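Local coordinates for 3-oxo-glucose-6-phosphate:glutamate aminotransferase (Bacillus subtilis subsp. subtilis, PDB 4K2M), which catalyses the pyridoxal phosphate-dependent, reversible transamination of 3-dehydro-glucose 6-phosphate with glutamate, giving kanosamine 6-phosphate on the route to the antibiotic kanosamine, at residues 352-357 with 412-417; 218-223 with 237-242; 17-22 with 315-320; 169-174 with 402-407. All coordinates share one frame; numbering follows the deposited sequence.

Contact 1: residues 352-357 with 412-417. With EDO (1,2-ethanediol), chain D.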
# COMPACT_ATOMS: atom_id res chain seq x y z
N LEU A 352 14.89 17.25 7.07
CA LEU A 352 14.82 17.65 8.48
C LEU A 352 16.03 18.52 8.75
O LEU A 352 17.03 18.42 8.05
CB LEU A 352 14.81 16.41 9.39
CG LEU A 352 13.47 15.64 9.34
CD1 LEU A 352 13.64 14.12 9.60
CD2 LEU A 352 12.45 16.23 10.32
N PHE A 353 15.93 19.39 9.76
CA PHE A 353 17.00 20.34 10.06
C PHE A 353 17.51 20.10 11.47
O PHE A 353 16.88 20.54 12.44
CB PHE A 353 16.52 21.80 9.95
CG PHE A 353 17.63 22.80 10.12
CD1 PHE A 353 18.39 23.18 9.02
CD2 PHE A 353 17.95 23.30 11.38
CE1 PHE A 353 19.46 24.07 9.16
CE2 PHE A 353 19.02 24.20 11.53
CZ PHE A 353 19.78 24.57 10.42
N PRO A 354 18.64 19.40 11.59
CA PRO A 354 19.14 19.06 12.93
C PRO A 354 20.20 20.01 13.43
O PRO A 354 21.17 20.34 12.72
CB PRO A 354 19.77 17.68 12.72
CG PRO A 354 20.26 17.71 11.29
CD PRO A 354 19.31 18.64 10.52
N ILE A 355 20.02 20.47 14.67
CA ILE A 355 21.12 21.13 15.37
C ILE A 355 21.51 20.20 16.51
O ILE A 355 20.82 19.22 16.78
CB ILE A 355 20.72 22.51 15.92
CG1 ILE A 355 19.69 22.38 17.04
CG2 ILE A 355 20.18 23.43 14.80
CD1 ILE A 355 19.34 23.72 17.69
N LYS A 356 22.64 20.47 17.16
CA LYS A 356 22.95 19.70 18.37
C LYS A 356 23.07 20.65 19.54
O LYS A 356 23.65 21.74 19.40
CB LYS A 356 24.24 18.87 18.18
CG LYS A 356 24.11 17.74 17.15
CD LYS A 356 25.48 17.21 16.68
CE LYS A 356 26.20 16.40 17.72
NZ LYS A 356 27.57 15.96 17.23
N VAL A 357 22.49 20.26 20.67
CA VAL A 357 22.57 21.06 21.89
C VAL A 357 23.23 20.17 22.95
O VAL A 357 23.47 18.99 22.69
CB VAL A 357 21.18 21.52 22.36
CG1 VAL A 357 20.51 22.38 21.26
CG2 VAL A 357 20.31 20.32 22.66
N VAL A 412 20.78 15.73 19.47
CA VAL A 412 20.16 16.26 18.26
C VAL A 412 18.81 16.87 18.56
O VAL A 412 18.04 16.37 19.40
CB VAL A 412 20.04 15.18 17.14
CG1 VAL A 412 19.05 14.08 17.56
CG2 VAL A 412 19.63 15.81 15.80
N LEU A 413 18.52 17.98 17.89
CA LEU A 413 17.24 18.66 18.03
C LEU A 413 16.83 19.15 16.65
O LEU A 413 17.60 19.84 15.98
CB LEU A 413 17.37 19.85 18.98
CG LEU A 413 16.05 20.54 19.30
CD1 LEU A 413 15.09 19.52 19.88
CD2 LEU A 413 16.26 21.68 20.28
N HIS A 414 15.62 18.80 16.23
CA HIS A 414 15.14 19.23 14.93
C HIS A 414 14.26 20.47 15.04
O HIS A 414 13.34 20.51 15.89
CB HIS A 414 14.40 18.08 14.24
CG HIS A 414 15.30 16.96 13.85
ND1 HIS A 414 15.36 15.76 14.54
CD2 HIS A 414 16.24 16.88 12.88
CE1 HIS A 414 16.27 14.98 13.98
NE2 HIS A 414 16.83 15.64 12.98
N LEU A 415 14.53 21.45 14.18
CA LEU A 415 13.79 22.70 14.14
C LEU A 415 12.79 22.64 12.99
O LEU A 415 13.06 21.97 11.99
CB LEU A 415 14.76 23.85 13.89
CG LEU A 415 15.92 23.95 14.87
CD1 LEU A 415 16.66 25.25 14.57
CD2 LEU A 415 15.42 23.92 16.31
N PRO A 416 11.65 23.33 13.11
CA PRO A 416 10.65 23.28 12.04
C PRO A 416 11.24 23.68 10.68
O PRO A 416 11.96 24.68 10.59
CB PRO A 416 9.62 24.33 12.47
CG PRO A 416 9.71 24.31 13.97
CD PRO A 416 11.17 24.12 14.27
N LEU A 417 10.96 22.88 9.65
CA LEU A 417 11.43 23.20 8.29
C LEU A 417 10.59 22.41 7.27
O LEU A 417 10.64 21.19 7.22
CB LEU A 417 12.93 22.92 8.13
CG LEU A 417 13.60 23.60 6.91
CD1 LEU A 417 15.12 23.70 7.06
CD2 LEU A 417 13.27 22.88 5.59
C1 EDO D . 24.49 19.62 13.50
O1 EDO D . 23.64 19.12 12.46
C2 EDO D . 25.76 18.77 13.52
O2 EDO D . 26.42 18.90 12.26
O HOH W 1 13.42 19.57 10.99

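Contact 2: residues 218-223 with 237-242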
# COMPACT_ATOMS: atom_id res chain seq x y z
N LYS A 218 33.14 -7.30 -2.22
CA LYS A 218 32.12 -7.89 -3.08
C LYS A 218 30.76 -7.83 -2.40
O LYS A 218 30.02 -8.82 -2.39
CB LYS A 218 32.48 -9.33 -3.47
CG LYS A 218 33.60 -9.41 -4.51
CD LYS A 218 33.07 -9.08 -5.89
CE LYS A 218 34.18 -8.71 -6.86
NZ LYS A 218 33.61 -8.19 -8.14
N LEU A 219 30.45 -6.67 -1.81
CA LEU A 219 29.14 -6.45 -1.20
C LEU A 219 28.26 -5.66 -2.17
O LEU A 219 28.75 -4.94 -3.04
CB LEU A 219 29.28 -5.67 0.11
CG LEU A 219 30.32 -6.25 1.08
CD1 LEU A 219 30.46 -5.38 2.33
CD2 LEU A 219 29.94 -7.64 1.48
N LYS A 220 26.94 -5.82 -2.03
CA LYS A 220 25.98 -5.01 -2.77
C LYS A 220 25.59 -3.81 -1.92
O LYS A 220 25.56 -3.89 -0.69
CB LYS A 220 24.74 -5.85 -3.05
CG LYS A 220 25.02 -7.05 -3.94
CD LYS A 220 25.41 -6.59 -5.33
CE LYS A 220 25.78 -7.78 -6.20
NZ LYS A 220 24.78 -8.87 -6.05
N VAL A 221 25.28 -2.70 -2.57
CA VAL A 221 24.93 -1.48 -1.86
C VAL A 221 23.50 -1.11 -2.24
O VAL A 221 23.19 -0.86 -3.40
CB VAL A 221 25.85 -0.32 -2.23
CG1 VAL A 221 25.37 0.97 -1.57
CG2 VAL A 221 27.28 -0.62 -1.81
N ILE A 222 22.63 -1.09 -1.24
CA ILE A 222 21.29 -0.61 -1.48
C ILE A 222 21.13 0.59 -0.58
O ILE A 222 21.31 0.49 0.64
CB ILE A 222 20.23 -1.71 -1.19
CG1 ILE A 222 18.82 -1.10 -1.16
CG2 ILE A 222 20.56 -2.47 0.10
CD1 ILE A 222 17.70 -2.17 -1.20
N GLU A 223 20.83 1.75 -1.16
CA GLU A 223 20.80 2.96 -0.36
C GLU A 223 19.37 3.33 -0.03
O GLU A 223 18.47 3.21 -0.87
CB GLU A 223 21.52 4.11 -1.06
CG GLU A 223 20.86 4.52 -2.35
CD GLU A 223 21.60 5.61 -3.08
OE1 GLU A 223 22.49 6.26 -2.48
OE2 GLU A 223 21.27 5.83 -4.26
N TYR A 237 26.67 5.51 -7.04
CA TYR A 237 27.47 4.40 -6.56
C TYR A 237 26.65 3.27 -5.95
O TYR A 237 27.22 2.36 -5.33
CB TYR A 237 28.48 4.90 -5.53
CG TYR A 237 29.46 5.90 -6.10
CD1 TYR A 237 30.44 5.50 -7.01
CD2 TYR A 237 29.42 7.24 -5.72
CE1 TYR A 237 31.36 6.42 -7.52
CE2 TYR A 237 30.32 8.16 -6.23
CZ TYR A 237 31.29 7.74 -7.12
OH TYR A 237 32.18 8.66 -7.62
N ALA A 238 25.33 3.30 -6.11
CA ALA A 238 24.48 2.25 -5.52
C ALA A 238 23.99 1.25 -6.56
O ALA A 238 23.76 1.61 -7.73
CB ALA A 238 23.29 2.88 -4.81
N ASP A 239 23.81 -0.01 -6.15
CA ASP A 239 23.18 -0.99 -7.03
C ASP A 239 21.67 -0.75 -7.11
O ASP A 239 21.07 -0.83 -8.18
CB ASP A 239 23.45 -2.40 -6.53
CG ASP A 239 24.92 -2.71 -6.50
OD1 ASP A 239 25.51 -2.71 -7.60
OD2 ASP A 239 25.47 -2.92 -5.40
N ILE A 240 21.08 -0.46 -5.95
CA ILE A 240 19.68 -0.07 -5.87
C ILE A 240 19.51 1.20 -5.04
O ILE A 240 20.15 1.35 -4.01
CB ILE A 240 18.83 -1.19 -5.24
CG1 ILE A 240 18.66 -2.32 -6.25
CG2 ILE A 240 17.45 -0.65 -4.76
CD1 ILE A 240 17.55 -3.29 -5.92
N THR A 241 18.65 2.09 -5.51
CA THR A 241 18.26 3.28 -4.75
C THR A 241 16.79 3.15 -4.36
O THR A 241 15.95 2.79 -5.19
CB THR A 241 18.43 4.54 -5.64
OG1 THR A 241 19.82 4.70 -5.98
CG2 THR A 241 17.92 5.80 -4.93
N THR A 242 16.44 3.46 -3.11
CA THR A 242 15.03 3.42 -2.74
C THR A 242 14.53 4.80 -2.36
O THR A 242 15.25 5.59 -1.76
CB THR A 242 14.78 2.45 -1.58
OG1 THR A 242 15.50 2.91 -0.43
CG2 THR A 242 15.27 1.07 -1.95
O HOH W 2 27.95 -4.05 -5.71

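Contact 3: residues 17-22 with 315-320. With ACT (acetate ion), chain F.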
# COMPACT_ATOMS: atom_id res chain seq x y z
N MET A 17 22.20 25.15 -4.92
CA MET A 17 23.13 26.01 -4.18
C MET A 17 23.55 27.18 -5.03
O MET A 17 23.70 28.30 -4.54
CB MET A 17 24.39 25.27 -3.77
CG MET A 17 24.38 24.77 -2.36
SD MET A 17 24.15 26.06 -1.12
CE MET A 17 24.08 24.84 0.19
N SER A 18 23.79 26.92 -6.31
CA SER A 18 24.15 27.99 -7.23
C SER A 18 22.96 28.91 -7.43
O SER A 18 23.10 30.15 -7.42
CB SER A 18 24.62 27.41 -8.57
OG SER A 18 25.03 28.47 -9.42
N LEU A 19 21.77 28.32 -7.59
CA LEU A 19 20.55 29.10 -7.80
C LEU A 19 20.28 30.03 -6.63
O LEU A 19 19.80 31.16 -6.80
CB LEU A 19 19.35 28.16 -8.02
CG LEU A 19 18.01 28.80 -8.40
CD1 LEU A 19 18.13 29.66 -9.67
CD2 LEU A 19 16.93 27.72 -8.59
N LEU A 20 20.60 29.56 -5.42
CA LEU A 20 20.41 30.35 -4.20
C LEU A 20 21.23 31.63 -4.26
O LEU A 20 20.72 32.72 -3.98
CB LEU A 20 20.84 29.52 -2.98
CG LEU A 20 20.70 30.22 -1.62
CD1 LEU A 20 19.25 30.57 -1.34
CD2 LEU A 20 21.27 29.37 -0.48
N LYS A 21 22.50 31.51 -4.63
CA LYS A 21 23.33 32.70 -4.80
C LYS A 21 22.74 33.62 -5.86
O LYS A 21 22.71 34.84 -5.69
CB LYS A 21 24.75 32.30 -5.16
CG LYS A 21 25.40 31.48 -4.07
CD LYS A 21 26.71 30.87 -4.54
CE LYS A 21 27.15 29.77 -3.59
NZ LYS A 21 27.52 28.53 -4.33
N HIS A 22 22.24 33.05 -6.95
CA HIS A 22 21.74 33.88 -8.04
C HIS A 22 20.42 34.57 -7.75
O HIS A 22 20.20 35.71 -8.16
CB HIS A 22 21.66 33.09 -9.35
CG HIS A 22 22.99 32.92 -10.01
ND1 HIS A 22 23.44 33.76 -11.01
CD2 HIS A 22 23.97 32.01 -9.81
CE1 HIS A 22 24.65 33.37 -11.39
NE2 HIS A 22 24.99 32.31 -10.68
N ASN A 315 9.95 23.51 -4.14
CA ASN A 315 9.89 23.16 -2.73
C ASN A 315 11.25 22.84 -2.14
O ASN A 315 11.56 23.25 -1.01
CB ASN A 315 8.91 22.00 -2.48
CG ASN A 315 7.47 22.45 -2.46
OD1 ASN A 315 7.17 23.65 -2.36
ND2 ASN A 315 6.56 21.48 -2.52
N ASN A 316 12.07 22.12 -2.90
CA ASN A 316 13.41 21.82 -2.41
C ASN A 316 14.23 23.10 -2.31
O ASN A 316 15.00 23.27 -1.37
CB ASN A 316 14.12 20.77 -3.28
CG ASN A 316 13.91 19.36 -2.77
OD1 ASN A 316 12.98 19.10 -1.99
ND2 ASN A 316 14.77 18.43 -3.18
N PHE A 317 14.03 24.02 -3.25
CA PHE A 317 14.72 25.29 -3.14
C PHE A 317 14.28 26.05 -1.87
O PHE A 317 15.11 26.61 -1.14
CB PHE A 317 14.49 26.18 -4.37
CG PHE A 317 15.21 27.49 -4.28
CD1 PHE A 317 16.55 27.58 -4.61
CD2 PHE A 317 14.54 28.61 -3.80
CE1 PHE A 317 17.23 28.79 -4.50
CE2 PHE A 317 15.20 29.82 -3.69
CZ PHE A 317 16.54 29.92 -4.04
N LYS A 318 12.99 26.04 -1.59
CA LYS A 318 12.50 26.75 -0.40
C LYS A 318 13.09 26.13 0.87
O LYS A 318 13.44 26.86 1.80
CB LYS A 318 10.98 26.76 -0.36
CG LYS A 318 10.36 27.74 -1.39
CD LYS A 318 8.84 27.77 -1.27
CE LYS A 318 8.40 28.66 -0.11
NZ LYS A 318 6.90 28.64 0.02
N ARG A 319 13.19 24.81 0.90
CA ARG A 319 13.85 24.14 2.03
C ARG A 319 15.28 24.60 2.20
O ARG A 319 15.73 24.85 3.33
CB ARG A 319 13.81 22.62 1.85
CG ARG A 319 12.42 22.03 2.01
CD ARG A 319 12.50 20.51 1.75
NE ARG A 319 11.21 19.86 1.94
CZ ARG A 319 10.79 19.35 3.09
NH1 ARG A 319 11.57 19.40 4.16
NH2 ARG A 319 9.57 18.81 3.18
N LEU A 320 16.01 24.71 1.09
CA LEU A 320 17.39 25.15 1.15
C LEU A 320 17.47 26.59 1.69
O LEU A 320 18.34 26.91 2.51
CB LEU A 320 18.04 25.08 -0.24
CG LEU A 320 19.37 25.84 -0.40
CD1 LEU A 320 20.46 25.22 0.46
CD2 LEU A 320 19.79 25.92 -1.87
C ACT F . 9.24 17.65 6.23
O ACT F . 10.10 18.44 5.88
OXT ACT F . 8.25 17.50 5.52
CH3 ACT F . 9.41 16.89 7.52

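Contact 4: residues 169-174 with 402-407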
# COMPACT_ATOMS: atom_id res chain seq x y z
N TYR A 169 24.71 -3.25 13.03
CA TYR A 169 24.77 -1.81 13.21
C TYR A 169 26.20 -1.32 13.35
O TYR A 169 27.01 -1.90 14.11
CB TYR A 169 23.93 -1.41 14.42
CG TYR A 169 22.48 -1.80 14.22
CD1 TYR A 169 21.70 -1.12 13.28
CD2 TYR A 169 21.90 -2.84 14.94
CE1 TYR A 169 20.38 -1.48 13.08
CE2 TYR A 169 20.58 -3.19 14.74
CZ TYR A 169 19.83 -2.50 13.81
OH TYR A 169 18.51 -2.82 13.59
N VAL A 170 26.52 -0.27 12.60
CA VAL A 170 27.79 0.42 12.77
C VAL A 170 27.57 1.90 13.05
O VAL A 170 26.51 2.47 12.73
CB VAL A 170 28.77 0.20 11.59
CG1 VAL A 170 28.92 -1.27 11.27
CG2 VAL A 170 28.32 0.93 10.38
N ASP A 171 28.59 2.53 13.63
CA ASP A 171 28.49 3.88 14.15
C ASP A 171 28.35 4.91 13.03
O ASP A 171 28.77 4.66 11.90
CB ASP A 171 29.74 4.19 14.99
CG ASP A 171 29.42 4.90 16.30
OD1 ASP A 171 28.24 5.24 16.55
OD2 ASP A 171 30.36 5.12 17.10
N ILE A 172 27.76 6.05 13.35
CA ILE A 172 27.61 7.15 12.39
C ILE A 172 28.72 8.16 12.56
O ILE A 172 29.42 8.18 13.56
CB ILE A 172 26.30 7.91 12.60
CG1 ILE A 172 26.22 8.41 14.05
CG2 ILE A 172 25.11 7.03 12.23
CD1 ILE A 172 25.18 9.47 14.32
N ASN A 173 28.87 9.03 11.57
CA ASN A 173 29.67 10.24 11.72
C ASN A 173 28.76 11.19 12.51
O ASN A 173 27.63 11.45 12.12
CB ASN A 173 30.02 10.76 10.33
CG ASN A 173 30.67 12.13 10.34
OD1 ASN A 173 30.24 13.05 11.04
ND2 ASN A 173 31.70 12.29 9.51
N PRO A 174 29.23 11.69 13.67
CA PRO A 174 28.31 12.40 14.58
C PRO A 174 28.00 13.82 14.12
O PRO A 174 27.15 14.48 14.72
CB PRO A 174 29.08 12.42 15.91
CG PRO A 174 30.53 12.37 15.50
CD PRO A 174 30.56 11.48 14.28
N LEU A 402 27.48 1.90 20.45
CA LEU A 402 27.74 2.71 19.28
C LEU A 402 27.95 4.10 19.84
O LEU A 402 27.00 4.86 19.96
CB LEU A 402 26.53 2.67 18.35
CG LEU A 402 26.19 1.29 17.78
CD1 LEU A 402 24.81 1.31 17.14
CD2 LEU A 402 27.23 0.86 16.76
N VAL A 403 29.19 4.41 20.21
CA VAL A 403 29.47 5.61 21.02
C VAL A 403 29.01 6.91 20.38
O VAL A 403 28.37 7.75 21.04
CB VAL A 403 30.98 5.73 21.35
CG1 VAL A 403 31.23 6.97 22.18
CG2 VAL A 403 31.46 4.49 22.10
N HIS A 404 29.32 7.08 19.10
CA HIS A 404 29.00 8.33 18.42
C HIS A 404 27.52 8.45 18.12
O HIS A 404 26.95 9.54 18.23
CB HIS A 404 29.81 8.45 17.12
CG HIS A 404 31.28 8.57 17.34
ND1 HIS A 404 31.83 9.46 18.24
CD2 HIS A 404 32.33 7.91 16.78
CE1 HIS A 404 33.14 9.34 18.23
NE2 HIS A 404 33.47 8.41 17.35
N THR A 405 26.90 7.33 17.75
CA THR A 405 25.47 7.33 17.48
C THR A 405 24.73 7.69 18.75
O THR A 405 23.82 8.50 18.73
CB THR A 405 25.00 5.94 17.01
OG1 THR A 405 25.75 5.55 15.85
CG2 THR A 405 23.51 5.93 16.70
N GLU A 406 25.11 7.07 19.87
CA GLU A 406 24.44 7.33 21.14
C GLU A 406 24.61 8.77 21.62
O GLU A 406 23.66 9.40 22.11
CB GLU A 406 24.89 6.32 22.19
CG GLU A 406 24.31 4.91 21.99
CD GLU A 406 25.18 3.83 22.62
OE1 GLU A 406 25.85 4.16 23.63
OE2 GLU A 406 25.22 2.67 22.12
N LYS A 407 25.82 9.31 21.48
CA LYS A 407 26.07 10.68 21.90
C LYS A 407 25.30 11.66 21.01
O LYS A 407 24.60 12.53 21.51
CB LYS A 407 27.57 10.99 21.87
CG LYS A 407 27.95 12.40 22.38
CD LYS A 407 27.35 12.67 23.76
CE LYS A 407 27.77 14.04 24.30
NZ LYS A 407 27.13 14.35 25.62
O HOH W 3 24.55 3.86 14.04

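Contact 1: residues 352-357 with 412-417
Backbone hydrogen bonds join strands 353-356 and 412-415 as an antiparallel pair. The I355 N-H gives a nearly straight bond to L413 O (2.8 Å), in the carbonyl plane. The return bond from L413 N reaches I355 O at 2.8 Å, with the donor above the carbonyl plane. L415 N bonds to F353 O at 3.1 Å. A water takes the place of the return bond there, accepting from F353 N and donating to L415 O.

Apolar contacts dominate the face that carries F353, I355, L413 and L415. F353 has CG anti to its backbone N (chi1 -174°), and its ring lies alongside L415, with CD2 4.0 Å from L415 CD1. The side chain of L417, just past the strand, crosses F353 obliquely, and its CD1 meets F353 CB at 3.7 Å. Helix 312-329 also packs on this face.

On the other face, P354 CB touches V412 CG2 (3.6 Å) and the H414 ring. That ring also meets Y201 edge-to-face. Ethanediol, probably from the crystallisation liquor, donates to P354 O, and K356 NZ bonds to P174 O.

The chemistry is thus a short, buried two-stranded antiparallel ladder without charge pairing between its strands. The reciprocal I355-L413 bonds set the register. Hydrocarbon dominates one face; the other mixes proline and valine with H414 and K356.

Contact 2: residues 218-223 with 237-242
E223 reaches along T241, the two side chains side by side and pointing the same way. Its CG sits in the crowded position between backbone N and carbonyl carbon (chi1 63°), and the chain is extended beyond. This brings OE2 to T241 OG1 at 2.5 Å, where the hydroxyl donates to the anti lone pair. OE1 is held by H199, so both carboxylate oxygens have partners. A238 CB lies 3.6 Å from E223 OE2.

T242 grips the backbone of E223 twice. Its N bonds to E223 O at 3.0 Å, nearly along the C=O axis, while its OG1 donates to a lone pair of the same oxygen. E223 N in turn donates to I240 O. On the sheet face away from E223 and T241, I222 CD1 lies 3.9 Å from I240 CG2.

At the start of the pair, D239 OD2 takes a straight bond from V221 N (2.8 Å), again on its anti lone pair. R211 forms a salt bridge to OD2, and a water donates to both D239 OD2 and L219 O. V221 O receives D239 N at 2.9 Å.

Strands 220-224 and 240-244 are parallel neighbours in the mixed seven-stranded sheet of the aspartate aminotransferase fold, with the T242 side chain about 7 Å from the bound aldimine.

Contact 3: residues 17-22 with 315-320
A helix-helix packing joins the additional N-terminal domain of NtdA to the aminotransferase part of the chain. Helix 13-24 crosses helix 312-329. The axes of segments 17-22 and 315-320 approach to 10.3 Å, with 70° between their directions. No hydrogen bond passes between them; the contact is apolar and buried.

F317 points its ring at the turn of L19 and L20. CG is anti to the backbone N (chi1 -179°), and the ring meets L20 edge-on, with CE1 3.6 Å from L20 CA. L20 CD1 comes against F317 CZ at 3.9 Å. The L19 side chain crosses that of F317 at about a right angle, with L19 CG 4.0 Å from F317 CE1. W43 adds an edge-to-face ring contact to F317.

L320, three residues on, lies beside F317 on the same side of its helix. Its CD2 rests on L20 CB at 3.9 Å. M17 starts away from the other helix, and the bend at chi2 (-58°) brings its CE back.

R319 takes no part in the helix crossing. Its guanidinium holds an acetate, probably from the crystallisation liquor, and NH1 also bonds to W350 O.

The closest side-chain touch with M17 is between methyl groups: M17 CE lies 3.6 Å from L320 CD1.

Contact 4: residues 169-174 with 402-407
The carboxylate of D171 takes three hydrogen bonds from the first turn of helix 403-411. OD1 accepts two of them. T405 OG1 donates to its anti lone pair at 2.6 Å, and T405 N to its syn lone pair at 2.8 Å. OD2 accepts from H404 N at 3.0 Å, also on the syn lone pair, with an N-H...O angle of 161°. The acid thus binds backbone N-H groups at the start of a helix, where the helix dipole would probably favour its charged form. A carboxylate from a loop far away in sequence here does work often done by an N-cap side chain, while L402 holds the N-cap position itself. E406 OE2 in turn accepts from L402 N at 2.9 Å, above the carboxylate plane, and also bonds to H386.

T405 OG1 has a further partner. A water donates to it and to V170 O, tying the loop to the helix a second time. The I172 side chain crosses T405 at about a right angle, with I172 CG1 3.4 Å from T405 OG1.

Packing spreads from there. H404 stands across D171, its ring plane only 20° from the carboxylate plane, and H404 CB lies 3.6 Å from I172 O. P174 approaches the H404 ring. At the other end, L402 CD1 meets Y169 CB at 3.9 Å.

Segment 169-174 leaves strand 166-169, an outermost strand of the seven-stranded sheet within this chain. V170 packs on strand 145-148 beside it. The first turn of helix 403-411 packs on the loop, and the helix leads directly into strand 412-415.

Contacts 1 and 4 are joined directly. Helix 403-411 runs into strand 412-415, and K356 NZ lies 2.9 Å from P174 O, a probable hydrogen bond; their centres are 17 Å apart. Contact 1 also touches contact 3, where L417 O lies 3.7 Å from R319 NH1, a packing contact. Contact 2 stands apart, on the opposite side of the chain's centre from contact 1, with nearest atoms about 14 Å away. It lies close to the ligand: the T242 side chain is about 7 Å from the bound external aldimine. In contact 1, the L352 side chain is about 4 Å from that of Q227, which binds pyridoxal phosphate. Contact 3 lies away from these sites.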